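Local coordinates for protein TqaA (Penicillium aethiopicum, PDB 5DLK) that belongs to the nonribosomal peptide synthetases and, through this terminal condensation-like domain, probably closes a phosphopantetheine-carried peptide into a ring, at residues 70-75 and 397-402; 76-81 and 403-408; 131-136 and 169-174. All coordinates share one frame; numbering follows the deposited sequence.

Contact 1 of 3, residues 70-75 and 397-402; sequences YNWTIK and FSLPLR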
ATOM      1  N   TYR A  70      -7.376   4.965  11.440  1.00 21.96           N
ATOM      2  CA  TYR A  70      -8.617   4.282  11.118  1.00 17.48           C
ATOM      3  C   TYR A  70      -9.576   4.435  12.304  1.00 22.02           C
ATOM      4  O   TYR A  70      -9.280   3.977  13.403  1.00 22.50           O
ATOM      5  CB  TYR A  70      -8.367   2.814  10.799  1.00 21.15           C
ATOM      6  CG  TYR A  70      -7.673   2.630   9.463  1.00 20.99           C
ATOM      7  CD1 TYR A  70      -8.314   2.994   8.287  1.00 24.42           C
ATOM      8  CD2 TYR A  70      -6.389   2.102   9.381  1.00 21.78           C
ATOM      9  CE1 TYR A  70      -7.693   2.842   7.059  1.00 25.59           C
ATOM     10  CE2 TYR A  70      -5.757   1.939   8.147  1.00 25.26           C
ATOM     11  CZ  TYR A  70      -6.424   2.316   6.993  1.00 23.33           C
ATOM     12  OH  TYR A  70      -5.834   2.161   5.747  1.00 25.05           O
ATOM     13  N   ASN A  71     -10.711   5.074  12.049  1.00 21.11           N
ATOM     14  CA  ASN A  71     -11.568   5.595  13.121  1.00 22.41           C
ATOM     15  C   ASN A  71     -12.916   4.898  13.168  1.00 24.79           C
ATOM     16  O   ASN A  71     -13.633   4.849  12.172  1.00 27.74           O
ATOM     17  CB  ASN A  71     -11.791   7.086  12.935  1.00 22.95           C
ATOM     18  CG  ASN A  71     -10.502   7.846  12.798  1.00 21.26           C
ATOM     19  OD1 ASN A  71      -9.476   7.448  13.351  1.00 23.06           O
ATOM     20  ND2 ASN A  71     -10.539   8.948  12.050  1.00 22.90           N
ATOM     21  N   TRP A  72     -13.267   4.377  14.337  1.00 27.38           N
ATOM     22  CA  TRP A  72     -14.515   3.657  14.499  1.00 23.78           C
ATOM     23  C   TRP A  72     -15.403   4.358  15.518  1.00 29.50           C
ATOM     24  O   TRP A  72     -15.068   4.391  16.694  1.00 24.20           O
ATOM     25  CB  TRP A  72     -14.241   2.232  14.941  1.00 26.59           C
ATOM     26  CG  TRP A  72     -13.451   1.458  13.925  1.00 27.36           C
ATOM     27  CD1 TRP A  72     -12.111   1.187  13.949  1.00 28.02           C
ATOM     28  CD2 TRP A  72     -13.960   0.893  12.720  1.00 28.94           C
ATOM     29  NE1 TRP A  72     -11.757   0.463  12.831  1.00 28.38           N
ATOM     30  CE2 TRP A  72     -12.877   0.270  12.060  1.00 28.69           C
ATOM     31  CE3 TRP A  72     -15.231   0.842  12.133  1.00 26.84           C
ATOM     32  CZ2 TRP A  72     -13.032  -0.405  10.854  1.00 28.52           C
ATOM     33  CZ3 TRP A  72     -15.377   0.176  10.927  1.00 30.47           C
ATOM     34  CH2 TRP A  72     -14.282  -0.433  10.301  1.00 29.92           C
ATOM     35  N   THR A  73     -16.521   4.910  15.065  1.00 26.46           N
ATOM     36  CA  THR A  73     -17.462   5.562  15.974  1.00 28.60           C
ATOM     37  C   THR A  73     -18.475   4.520  16.427  1.00 29.52           C
ATOM     38  O   THR A  73     -19.220   3.974  15.614  1.00 29.02           O
ATOM     39  CB  THR A  73     -18.183   6.747  15.313  1.00 27.30           C
ATOM     40  OG1 THR A  73     -17.220   7.677  14.809  1.00 27.71           O
ATOM     41  CG2 THR A  73     -19.085   7.469  16.325  1.00 26.80           C
ATOM     42  N   ILE A  74     -18.488   4.254  17.730  1.00 27.84           N
ATOM     43  CA  ILE A  74     -19.274   3.169  18.309  1.00 27.86           C
ATOM     44  C   ILE A  74     -20.380   3.755  19.192  1.00 35.10           C
ATOM     45  O   ILE A  74     -20.089   4.497  20.121  1.00 29.65           O
ATOM     46  CB  ILE A  74     -18.398   2.232  19.150  1.00 29.78           C
ATOM     47  CG1 ILE A  74     -17.190   1.734  18.335  1.00 32.32           C
ATOM     48  CG2 ILE A  74     -19.211   1.050  19.660  1.00 34.15           C
ATOM     49  CD1 ILE A  74     -16.172   0.967  19.156  1.00 32.64           C
ATOM     50  N   LYS A  75     -21.635   3.431  18.890  1.00 32.71           N
ATOM     51  CA  LYS A  75     -22.766   3.970  19.652  1.00 35.97           C
ATOM     52  C   LYS A  75     -23.685   2.869  20.155  1.00 38.29           C
ATOM     53  O   LYS A  75     -24.047   1.965  19.406  1.00 40.45           O
ATOM     54  CB  LYS A  75     -23.570   4.954  18.807  1.00 33.14           C
ATOM     55  CG  LYS A  75     -22.878   6.273  18.578  1.00 33.26           C
ATOM     56  CD  LYS A  75     -23.659   7.143  17.613  1.00 29.48           C
ATOM     57  CE  LYS A  75     -22.933   8.449  17.378  1.00 35.08           C
ATOM     58  NZ  LYS A  75     -23.514   9.211  16.234  1.00 41.74           N
ATOM     59  N   PHE A 397     -15.551  -0.706   4.633  1.00 31.37           N
ATOM     60  CA  PHE A 397     -15.010  -1.454   5.768  1.00 28.41           C
ATOM     61  C   PHE A 397     -16.004  -1.568   6.917  1.00 31.04           C
ATOM     62  O   PHE A 397     -16.880  -0.711   7.076  1.00 31.29           O
ATOM     63  CB  PHE A 397     -13.719  -0.789   6.254  1.00 32.09           C
ATOM     64  CG  PHE A 397     -12.771  -0.503   5.142  1.00 29.87           C
ATOM     65  CD1 PHE A 397     -12.850   0.697   4.435  1.00 30.38           C
ATOM     66  CD2 PHE A 397     -11.855  -1.466   4.741  1.00 30.44           C
ATOM     67  CE1 PHE A 397     -12.002   0.935   3.350  1.00 31.41           C
ATOM     68  CE2 PHE A 397     -11.007  -1.233   3.670  1.00 27.77           C
ATOM     69  CZ  PHE A 397     -11.079  -0.033   2.978  1.00 29.79           C
ATOM     70  N   SER A 398     -15.863  -2.623   7.716  1.00 31.64           N
ATOM     71  CA  SER A 398     -16.759  -2.806   8.857  1.00 36.59           C
ATOM     72  C   SER A 398     -16.094  -3.465  10.063  1.00 35.90           C
ATOM     73  O   SER A 398     -15.111  -4.202   9.946  1.00 33.80           O
ATOM     74  CB  SER A 398     -17.985  -3.619   8.437  1.00 38.75           C
ATOM     75  OG  SER A 398     -17.622  -4.934   8.074  1.00 43.51           O
ATOM     76  N   LEU A 399     -16.645  -3.172  11.237  1.00 36.64           N
ATOM     77  CA  LEU A 399     -16.146  -3.717  12.492  1.00 33.96           C
ATOM     78  C   LEU A 399     -17.354  -4.236  13.251  1.00 39.61           C
ATOM     79  O   LEU A 399     -17.920  -3.524  14.080  1.00 39.22           O
ATOM     80  CB  LEU A 399     -15.404  -2.651  13.302  1.00 30.77           C
ATOM     81  CG  LEU A 399     -14.512  -3.100  14.457  1.00 30.85           C
ATOM     82  CD1 LEU A 399     -13.203  -3.649  13.918  1.00 33.10           C
ATOM     83  CD2 LEU A 399     -14.264  -1.957  15.427  1.00 29.34           C
ATOM     84  N   PRO A 400     -17.777  -5.467  12.935  1.00 40.06           N
ATOM     85  CA  PRO A 400     -19.042  -6.017  13.432  1.00 42.17           C
ATOM     86  C   PRO A 400     -18.984  -6.448  14.904  1.00 37.98           C
ATOM     87  O   PRO A 400     -19.071  -7.643  15.205  1.00 40.50           O
ATOM     88  CB  PRO A 400     -19.274  -7.221  12.510  1.00 42.77           C
ATOM     89  CG  PRO A 400     -17.893  -7.662  12.125  1.00 43.01           C
ATOM     90  CD  PRO A 400     -17.078  -6.399  12.031  1.00 39.90           C
ATOM     91  N   LEU A 401     -18.846  -5.483  15.808  1.00 40.01           N
ATOM     92  CA  LEU A 401     -18.832  -5.779  17.242  1.00 40.24           C
ATOM     93  C   LEU A 401     -20.205  -6.286  17.704  1.00 42.01           C
ATOM     94  O   LEU A 401     -21.235  -5.709  17.353  1.00 44.30           O
ATOM     95  CB  LEU A 401     -18.422  -4.540  18.049  1.00 41.73           C
ATOM     96  CG  LEU A 401     -17.087  -3.889  17.669  1.00 39.53           C
ATOM     97  CD1 LEU A 401     -16.697  -2.790  18.659  1.00 33.36           C
ATOM     98  CD2 LEU A 401     -15.993  -4.943  17.557  1.00 38.54           C
ATOM     99  N   ARG A 402     -20.209  -7.367  18.482  1.00 43.19           N
ATOM    100  CA  ARG A 402     -21.450  -7.982  18.962  1.00 50.48           C
ATOM    101  C   ARG A 402     -22.068  -7.165  20.102  1.00 50.73           C
ATOM    102  O   ARG A 402     -21.360  -6.688  20.986  1.00 51.71           O
ATOM    103  CB  ARG A 402     -21.178  -9.423  19.417  1.00 52.61           C
ATOM    104  CG  ARG A 402     -22.408 -10.313  19.640  1.00 64.02           C
ATOM    105  CD  ARG A 402     -23.637  -9.819  18.876  1.00 65.71           C
ATOM    106  NE  ARG A 402     -24.887 -10.273  19.484  1.00 69.83           N
ATOM    107  CZ  ARG A 402     -26.092  -9.790  19.184  1.00 70.48           C
ATOM    108  NH1 ARG A 402     -26.226  -8.819  18.287  1.00 66.31           N
ATOM    109  NH2 ARG A 402     -27.167 -10.271  19.795  1.00 72.72           N
TER

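Contact 2 of 3, residues 76-81 and 403-408; sequences GRSLNM and GSSLDV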
ATOM      1  N   GLY A  76     -24.062   2.951  21.429  1.00 39.72           N
ATOM      2  CA  GLY A  76     -24.996   1.999  22.003  1.00 43.82           C
ATOM      3  C   GLY A  76     -24.706   1.711  23.459  1.00 46.79           C
ATOM      4  O   GLY A  76     -23.716   2.189  24.010  1.00 46.30           O
ATOM      5  N   ARG A  77     -25.563   0.914  24.085  1.00 49.29           N
ATOM      6  CA  ARG A  77     -25.412   0.622  25.506  1.00 49.41           C
ATOM      7  C   ARG A  77     -24.650  -0.680  25.748  1.00 47.35           C
ATOM      8  O   ARG A  77     -24.290  -0.992  26.882  1.00 48.11           O
ATOM      9  CB  ARG A  77     -26.788   0.564  26.182  1.00 53.64           C
ATOM     10  CG  ARG A  77     -27.825   1.492  25.561  1.00 55.33           C
ATOM     11  CD  ARG A  77     -29.210   1.267  26.153  1.00 64.51           C
ATOM     12  NE  ARG A  77     -30.234   1.169  25.111  1.00 73.64           N
ATOM     13  CZ  ARG A  77     -30.962   2.192  24.670  1.00 77.30           C
ATOM     14  NH1 ARG A  77     -30.793   3.403  25.186  1.00 79.06           N
ATOM     15  NH2 ARG A  77     -31.866   2.002  23.716  1.00 78.47           N
ATOM     16  N   SER A  78     -24.387  -1.428  24.682  1.00 45.67           N
ATOM     17  CA  SER A  78     -23.781  -2.754  24.809  1.00 47.90           C
ATOM     18  C   SER A  78     -22.256  -2.746  24.871  1.00 42.98           C
ATOM     19  O   SER A  78     -21.641  -3.781  25.117  1.00 45.05           O
ATOM     20  CB  SER A  78     -24.216  -3.650  23.643  1.00 50.70           C
ATOM     21  OG  SER A  78     -25.625  -3.734  23.548  1.00 54.33           O
ATOM     22  N   LEU A  79     -21.644  -1.592  24.641  1.00 45.34           N
ATOM     23  CA  LEU A  79     -20.190  -1.542  24.518  1.00 42.48           C
ATOM     24  C   LEU A  79     -19.492  -1.931  25.811  1.00 41.05           C
ATOM     25  O   LEU A  79     -19.828  -1.443  26.885  1.00 41.82           O
ATOM     26  CB  LEU A  79     -19.729  -0.147  24.084  1.00 44.81           C
ATOM     27  CG  LEU A  79     -18.217  -0.037  23.850  1.00 45.57           C
ATOM     28  CD1 LEU A  79     -17.760  -1.027  22.765  1.00 39.24           C
ATOM     29  CD2 LEU A  79     -17.805   1.390  23.494  1.00 42.04           C
ATOM     30  N   ASN A  80     -18.513  -2.821  25.700  1.00 36.78           N
ATOM     31  CA  ASN A  80     -17.710  -3.218  26.841  1.00 38.16           C
ATOM     32  C   ASN A  80     -16.318  -2.600  26.736  1.00 41.38           C
ATOM     33  O   ASN A  80     -15.467  -3.100  25.998  1.00 38.06           O
ATOM     34  CB  ASN A  80     -17.638  -4.742  26.920  1.00 41.81           C
ATOM     35  CG  ASN A  80     -16.958  -5.239  28.177  1.00 41.30           C
ATOM     36  OD1 ASN A  80     -16.079  -4.582  28.737  1.00 40.45           O
ATOM     37  ND2 ASN A  80     -17.358  -6.423  28.625  1.00 45.63           N
ATOM     38  N   MET A  81     -16.093  -1.516  27.474  1.00 36.79           N
ATOM     39  CA  MET A  81     -14.849  -0.754  27.362  1.00 36.38           C
ATOM     40  C   MET A  81     -13.604  -1.562  27.726  1.00 41.89           C
ATOM     41  O   MET A  81     -12.566  -1.430  27.065  1.00 36.12           O
ATOM     42  CB  MET A  81     -14.925   0.509  28.220  1.00 39.55           C
ATOM     43  CG  MET A  81     -15.952   1.512  27.727  1.00 41.89           C
ATOM     44  SD  MET A  81     -15.435   2.435  26.257  1.00 41.05           S
ATOM     45  CE  MET A  81     -14.223   3.548  26.968  1.00 37.05           C
ATOM     46  N   GLY A 403     -23.388  -7.005  20.061  1.00 55.26           N
ATOM     47  CA  GLY A 403     -24.127  -6.305  21.097  1.00 52.79           C
ATOM     48  C   GLY A 403     -25.545  -6.001  20.642  1.00 53.83           C
ATOM     49  O   GLY A 403     -25.779  -5.794  19.454  1.00 54.16           O
ATOM     50  N   SER A 404     -26.490  -5.968  21.580  1.00 56.51           N
ATOM     51  CA  SER A 404     -27.898  -5.729  21.250  1.00 53.13           C
ATOM     52  C   SER A 404     -28.098  -4.351  20.632  1.00 55.49           C
ATOM     53  O   SER A 404     -28.722  -4.212  19.579  1.00 61.91           O
ATOM     54  CB  SER A 404     -28.781  -5.880  22.496  1.00 53.91           C
ATOM     55  OG  SER A 404     -28.134  -5.368  23.650  1.00 59.16           O
ATOM     56  N   SER A 405     -27.571  -3.329  21.293  1.00 52.74           N
ATOM     57  CA  SER A 405     -27.559  -1.997  20.711  1.00 57.49           C
ATOM     58  C   SER A 405     -26.106  -1.596  20.520  1.00 54.17           C
ATOM     59  O   SER A 405     -25.433  -1.196  21.473  1.00 54.93           O
ATOM     60  CB  SER A 405     -28.314  -0.982  21.587  1.00 59.06           C
ATOM     61  OG  SER A 405     -27.565  -0.587  22.727  1.00 55.04           O
ATOM     62  N   LEU A 406     -25.620  -1.752  19.291  1.00 51.20           N
ATOM     63  CA  LEU A 406     -24.247  -1.396  18.946  1.00 47.16           C
ATOM     64  C   LEU A 406     -24.124  -1.030  17.475  1.00 45.89           C
ATOM     65  O   LEU A 406     -24.172  -1.901  16.608  1.00 47.90           O
ATOM     66  CB  LEU A 406     -23.291  -2.540  19.268  1.00 49.25           C
ATOM     67  CG  LEU A 406     -22.388  -2.301  20.472  1.00 47.52           C
ATOM     68  CD1 LEU A 406     -21.144  -3.173  20.420  1.00 43.93           C
ATOM     69  CD2 LEU A 406     -22.022  -0.833  20.559  1.00 50.65           C
ATOM     70  N   ASP A 407     -23.974   0.261  17.207  1.00 42.03           N
ATOM     71  CA  ASP A 407     -23.794   0.766  15.849  1.00 41.86           C
ATOM     72  C   ASP A 407     -22.342   1.194  15.683  1.00 40.40           C
ATOM     73  O   ASP A 407     -21.809   1.930  16.513  1.00 36.69           O
ATOM     74  CB  ASP A 407     -24.742   1.936  15.572  1.00 40.69           C
ATOM     75  CG  ASP A 407     -24.567   2.521  14.176  1.00 50.18           C
ATOM     76  OD1 ASP A 407     -24.979   1.860  13.194  1.00 54.88           O
ATOM     77  OD2 ASP A 407     -24.034   3.649  14.058  1.00 46.54           O
ATOM     78  N   VAL A 408     -21.692   0.719  14.625  1.00 36.62           N
ATOM     79  CA  VAL A 408     -20.286   1.042  14.417  1.00 33.19           C
ATOM     80  C   VAL A 408     -20.092   1.651  13.027  1.00 35.67           C
ATOM     81  O   VAL A 408     -20.477   1.050  12.028  1.00 36.90           O
ATOM     82  CB  VAL A 408     -19.388  -0.204  14.574  1.00 35.88           C
ATOM     83  CG1 VAL A 408     -17.937   0.174  14.380  1.00 35.26           C
ATOM     84  CG2 VAL A 408     -19.593  -0.852  15.945  1.00 35.11           C
TER

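Contact 3 of 3, residues 131-136 and 169-174; sequences DPMEVC and HVVLTI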
ATOM      1  N   ASP A 131     -17.666  16.697  21.202  1.00 27.72           N
ATOM      2  CA  ASP A 131     -17.730  15.608  20.228  1.00 30.25           C
ATOM      3  C   ASP A 131     -16.414  14.831  20.153  1.00 28.17           C
ATOM      4  O   ASP A 131     -15.360  15.407  19.883  1.00 25.89           O
ATOM      5  CB  ASP A 131     -18.096  16.130  18.840  1.00 31.07           C
ATOM      6  CG  ASP A 131     -18.007  15.045  17.776  1.00 36.03           C
ATOM      7  OD1 ASP A 131     -18.929  14.211  17.682  1.00 40.50           O
ATOM      8  OD2 ASP A 131     -16.994  15.008  17.050  1.00 38.98           O
ATOM      9  N   PRO A 132     -16.483  13.515  20.377  1.00 26.79           N
ATOM     10  CA  PRO A 132     -15.281  12.680  20.441  1.00 26.29           C
ATOM     11  C   PRO A 132     -14.479  12.711  19.136  1.00 27.53           C
ATOM     12  O   PRO A 132     -13.260  12.687  19.193  1.00 24.26           O
ATOM     13  CB  PRO A 132     -15.834  11.275  20.696  1.00 25.82           C
ATOM     14  CG  PRO A 132     -17.228  11.473  21.145  1.00 33.14           C
ATOM     15  CD  PRO A 132     -17.714  12.723  20.514  1.00 30.98           C
ATOM     16  N   MET A 133     -15.146  12.777  17.987  1.00 26.62           N
ATOM     17  CA  MET A 133     -14.404  12.796  16.725  1.00 26.33           C
ATOM     18  C   MET A 133     -13.610  14.099  16.596  1.00 27.09           C
ATOM     19  O   MET A 133     -12.471  14.090  16.127  1.00 24.31           O
ATOM     20  CB  MET A 133     -15.331  12.614  15.520  1.00 27.94           C
ATOM     21  CG  MET A 133     -14.564  12.455  14.191  1.00 28.25           C
ATOM     22  SD  MET A 133     -13.476  11.009  14.105  1.00 28.29           S
ATOM     23  CE  MET A 133     -14.661   9.670  14.020  1.00 26.20           C
ATOM     24  N   GLU A 134     -14.190  15.209  17.054  1.00 26.36           N
ATOM     25  CA  GLU A 134     -13.517  16.502  16.985  1.00 25.20           C
ATOM     26  C   GLU A 134     -12.278  16.538  17.875  1.00 24.87           C
ATOM     27  O   GLU A 134     -11.294  17.212  17.556  1.00 23.32           O
ATOM     28  CB  GLU A 134     -14.478  17.638  17.365  1.00 28.07           C
ATOM     29  CG  GLU A 134     -15.571  17.873  16.311  1.00 30.22           C
ATOM     30  CD  GLU A 134     -16.609  18.892  16.753  1.00 42.48           C
ATOM     31  OE1 GLU A 134     -16.297  19.702  17.657  1.00 38.38           O
ATOM     32  OE2 GLU A 134     -17.730  18.881  16.188  1.00 44.00           O
ATOM     33  N   VAL A 135     -12.328  15.834  19.000  1.00 22.33           N
ATOM     34  CA  VAL A 135     -11.148  15.675  19.843  1.00 22.06           C
ATOM     35  C   VAL A 135     -10.069  14.879  19.087  1.00 21.28           C
ATOM     36  O   VAL A 135      -8.895  15.243  19.100  1.00 21.13           O
ATOM     37  CB  VAL A 135     -11.491  14.957  21.161  1.00 25.36           C
ATOM     38  CG1 VAL A 135     -10.219  14.555  21.922  1.00 25.15           C
ATOM     39  CG2 VAL A 135     -12.395  15.854  22.015  1.00 25.94           C
ATOM     40  N   CYS A 136     -10.482  13.787  18.464  1.00 20.66           N
ATOM     41  CA  CYS A 136      -9.561  12.959  17.676  1.00 24.56           C
ATOM     42  C   CYS A 136      -8.899  13.787  16.574  1.00 20.83           C
ATOM     43  O   CYS A 136      -7.686  13.695  16.351  1.00 21.62           O
ATOM     44  CB  CYS A 136     -10.289  11.770  17.057  1.00 24.39           C
ATOM     45  SG  CYS A 136     -10.857  10.499  18.205  1.00 28.17           S
ATOM     46  N   HIS A 169     -21.207   6.650  23.491  1.00 34.48           N
ATOM     47  CA  HIS A 169     -20.730   7.271  22.255  1.00 31.99           C
ATOM     48  C   HIS A 169     -19.218   7.382  22.395  1.00 31.98           C
ATOM     49  O   HIS A 169     -18.708   8.154  23.212  1.00 30.62           O
ATOM     50  CB  HIS A 169     -21.371   8.637  22.018  1.00 30.67           C
ATOM     51  CG  HIS A 169     -20.890   9.333  20.779  1.00 32.67           C
ATOM     52  ND1 HIS A 169     -21.414  10.535  20.355  1.00 35.31           N
ATOM     53  CD2 HIS A 169     -19.931   9.003  19.880  1.00 31.42           C
ATOM     54  CE1 HIS A 169     -20.798  10.916  19.249  1.00 37.77           C
ATOM     55  NE2 HIS A 169     -19.892  10.006  18.941  1.00 31.98           N
ATOM     56  N   VAL A 170     -18.507   6.589  21.602  1.00 27.80           N
ATOM     57  CA  VAL A 170     -17.078   6.398  21.783  1.00 26.23           C
ATOM     58  C   VAL A 170     -16.410   6.342  20.396  1.00 26.69           C
ATOM     59  O   VAL A 170     -17.008   5.833  19.463  1.00 28.04           O
ATOM     60  CB  VAL A 170     -16.825   5.100  22.582  1.00 32.19           C
ATOM     61  CG1 VAL A 170     -15.485   4.508  22.285  1.00 33.51           C
ATOM     62  CG2 VAL A 170     -17.011   5.334  24.087  1.00 28.97           C
ATOM     63  N   VAL A 171     -15.212   6.903  20.255  1.00 25.77           N
ATOM     64  CA  VAL A 171     -14.438   6.704  19.016  1.00 25.18           C
ATOM     65  C   VAL A 171     -13.161   5.947  19.345  1.00 25.51           C
ATOM     66  O   VAL A 171     -12.410   6.344  20.231  1.00 23.54           O
ATOM     67  CB  VAL A 171     -14.093   8.038  18.307  1.00 22.43           C
ATOM     68  CG1 VAL A 171     -13.210   7.780  17.052  1.00 25.52           C
ATOM     69  CG2 VAL A 171     -15.363   8.777  17.907  1.00 26.33           C
ATOM     70  N   LEU A 172     -12.935   4.845  18.630  1.00 23.32           N
ATOM     71  CA  LEU A 172     -11.702   4.086  18.747  1.00 23.85           C
ATOM     72  C   LEU A 172     -10.866   4.389  17.520  1.00 21.81           C
ATOM     73  O   LEU A 172     -11.390   4.292  16.417  1.00 22.11           O
ATOM     74  CB  LEU A 172     -11.993   2.593  18.828  1.00 25.24           C
ATOM     75  CG  LEU A 172     -10.820   1.636  18.609  1.00 24.75           C
ATOM     76  CD1 LEU A 172      -9.870   1.666  19.784  1.00 25.21           C
ATOM     77  CD2 LEU A 172     -11.352   0.239  18.359  1.00 30.61           C
ATOM     78  N   THR A 173      -9.603   4.785  17.693  1.00 23.72           N
ATOM     79  CA  THR A 173      -8.737   4.948  16.518  1.00 24.02           C
ATOM     80  C   THR A 173      -7.498   4.055  16.569  1.00 24.52           C
ATOM     81  O   THR A 173      -6.955   3.728  17.634  1.00 22.38           O
ATOM     82  CB  THR A 173      -8.303   6.423  16.311  1.00 20.77           C
ATOM     83  OG1 THR A 173      -7.182   6.743  17.140  1.00 26.61           O
ATOM     84  CG2 THR A 173      -9.470   7.383  16.618  1.00 21.47           C
ATOM     85  N   ILE A 174      -7.074   3.638  15.381  1.00 22.04           N
ATOM     86  CA  ILE A 174      -5.901   2.811  15.212  1.00 20.35           C
ATOM     87  C   ILE A 174      -4.973   3.560  14.268  1.00 22.17           C
ATOM     88  O   ILE A 174      -5.341   3.789  13.122  1.00 22.02           O
ATOM     89  CB  ILE A 174      -6.281   1.431  14.625  1.00 27.66           C
ATOM     90  CG1 ILE A 174      -7.533   0.892  15.334  1.00 27.63           C
ATOM     91  CG2 ILE A 174      -5.104   0.465  14.671  1.00 27.31           C
ATOM     92  CD1 ILE A 174      -8.135  -0.364  14.707  1.00 32.77           C
TER
HETATM   93  O   HOH W   1     -18.098  11.414  17.392  1.00 37.12           O

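Contact 1 of 3, residues 70-75 and 397-402
Leu-399 sits on the indole of Trp-72, its CB 3.6 Å from the centroid of the six-membered ring and only 10° off the normal, a CH-pi contact over the face. Its CD2 reaches farther along the same indole, 3.8 Å from CG, so one branched side chain touches both rings. The far end of the indole probes the loop backbone: Trp-72 CH2 is 3.5 Å from Ser-398 C. At the ring edge, in its plane, lies Phe-397 C, 4.0 Å from Trp-72 CH2. Two residues on, the pairing is purely aliphatic and crosses at about a right angle, Ile-74 CD1 meeting Leu-401 CD1 at 3.8 Å. Trp-72 turns CG anti to its carbonyl carbon (chi1 -62°), and its long flat ring reaches across to the loop.

The loop is shaped by an inverse gamma turn centred on Pro-400, closed by Leu-401 N to Leu-399 O at 2.8 Å; the turn lets both leucines face the strand while Pro-400 packs on Ala-194 of helix 186-197. Phe-190 and Tyr-410 meet the indole edge-to-face, and the same helix touches Leu-399 through Phe-193 and Leu-401 through Tyr-197. Together they form a hydrophobic layer on one face of a mixed beta-sheet in the condensation domain, and the Phe-397 side chain lies about 7 Å from Gly-183, a residue of the phosphopantetheine site, whose ligand is not bound here.

Contact 2 of 3, residues 76-81 and 403-408
Arg-77 N gives its hydrogen to Ser-405 OG, 2.8 Å away and nearly straight at 168°. Ser-405 holds OG between its backbone N and carbonyl carbon (chi1 76°), and the Arg-77 CG methylene also lies close to that hydroxyl. The neighbouring pair is hydroxyl to hydroxyl: Ser-78 OG and Ser-404 OG are hydrogen-bonded at 3.0 Å. Serine suits these places because its short hydroxyl can reach a backbone N-H or another hydroxyl across closely spaced chains.

Ser-405 O receives a weak bond from Ser-78 N at 3.4 Å and a CA-H...O contact from Gly-76 CA at 3.3 Å. Here the chain leaves strand 67-75 and, on the other side, enters strand 407-415, its antiparallel neighbour in the sheet; the backbones of Lys-75 and Asp-407 make the adjoining bond. With phi at 146°, a CB on Gly-76 would jam against the carbonyl O of the residue before, and it would also collide with Ser-405 O. A CB on Gly-403 would likewise run into Ser-78 CB, which lies 3.7 Å from Gly-403 CA.

Beside the serines the character turns apolar, with Leu-406 CG 3.9 Å from Ser-78 CB and Leu-406 CD2 4.3 Å from Leu-79 CB. Both leucines also lean on Ile-74. Past them, Asn-80 is the N-cap of the following helix, its OD1 accepting from Arg-83 N.

Contact 3 of 3, residues 131-136 and 169-174
The imidazole of His-169 has Pro-132 over one face, with the proline CG 3.9 Å from the ring centroid and 17° off its normal, a CH-pi contact. The puckered proline ring adds CD beside CG above the CE1 and NE2 side of the histidine. Asp-131 comes in obliquely, its carboxylate steeply turned against the ring, and meets it through a water. This water lies 2.8 Å from His-169 NE2, donates to Asp-131 OD1 at 2.9 Å and weakly accepts from Met-133 N. His-169 sets CG anti to its backbone N (chi1 179°), on the side of the helix N terminus. An alanine in place of His-169 would probably open a gap over Pro-132 CG and CD and leave the water without its ring partner.

The other carboxylate oxygen does a different job: Asp-131 is the N-cap of the helix, and its OD2 accepts from Glu-134 N at 2.8 Å. Aspartate fits because one oxygen can cap while the other holds the water, and proline suits the first turn, where its missing N-H costs no helix bond.

Deeper in, Val-171 is touched by three residues of the helix. Its CG2 touches Pro-132 CB at 3.8 Å, and its CG1 meets both Met-133 CE, at 3.9 Å, and Cys-136 SG, at 3.8 Å. Met-133 bends twice to bring CE there, and its side chain also touches Thr-73, Ser-411 and Phe-413. Cys-136 SG, small enough to sit close to the sheet, also lies 3.8 Å from Thr-173 CG2. The short axes run 28° from parallel. Helix 132-144 joins the parallel neighbours 122-125 and 158-163, so this is the helix of a beta-alpha-beta crossover packed on its sheet.

In the fold
From the N terminus, strand 67-75 supplies the first half of contact 1, and the turn after it the first half of contact 2. The chain then builds helix 132-144 and returns in strand 169-177, so contact 3 closes a short loop of its own. Only some 320 residues after strand 67-75 does it come back through 397-402 and 403-408, completing contacts 1 and 2. These two therefore cross along the chain, while contact 3 nests inside both. All three reach one mixed sheet, in which 67-75 lies between 169-177 and 407-415: contact 1 joins a late loop to one face, contact 3 a helix to the other, and contact 2 ties the strand ends together.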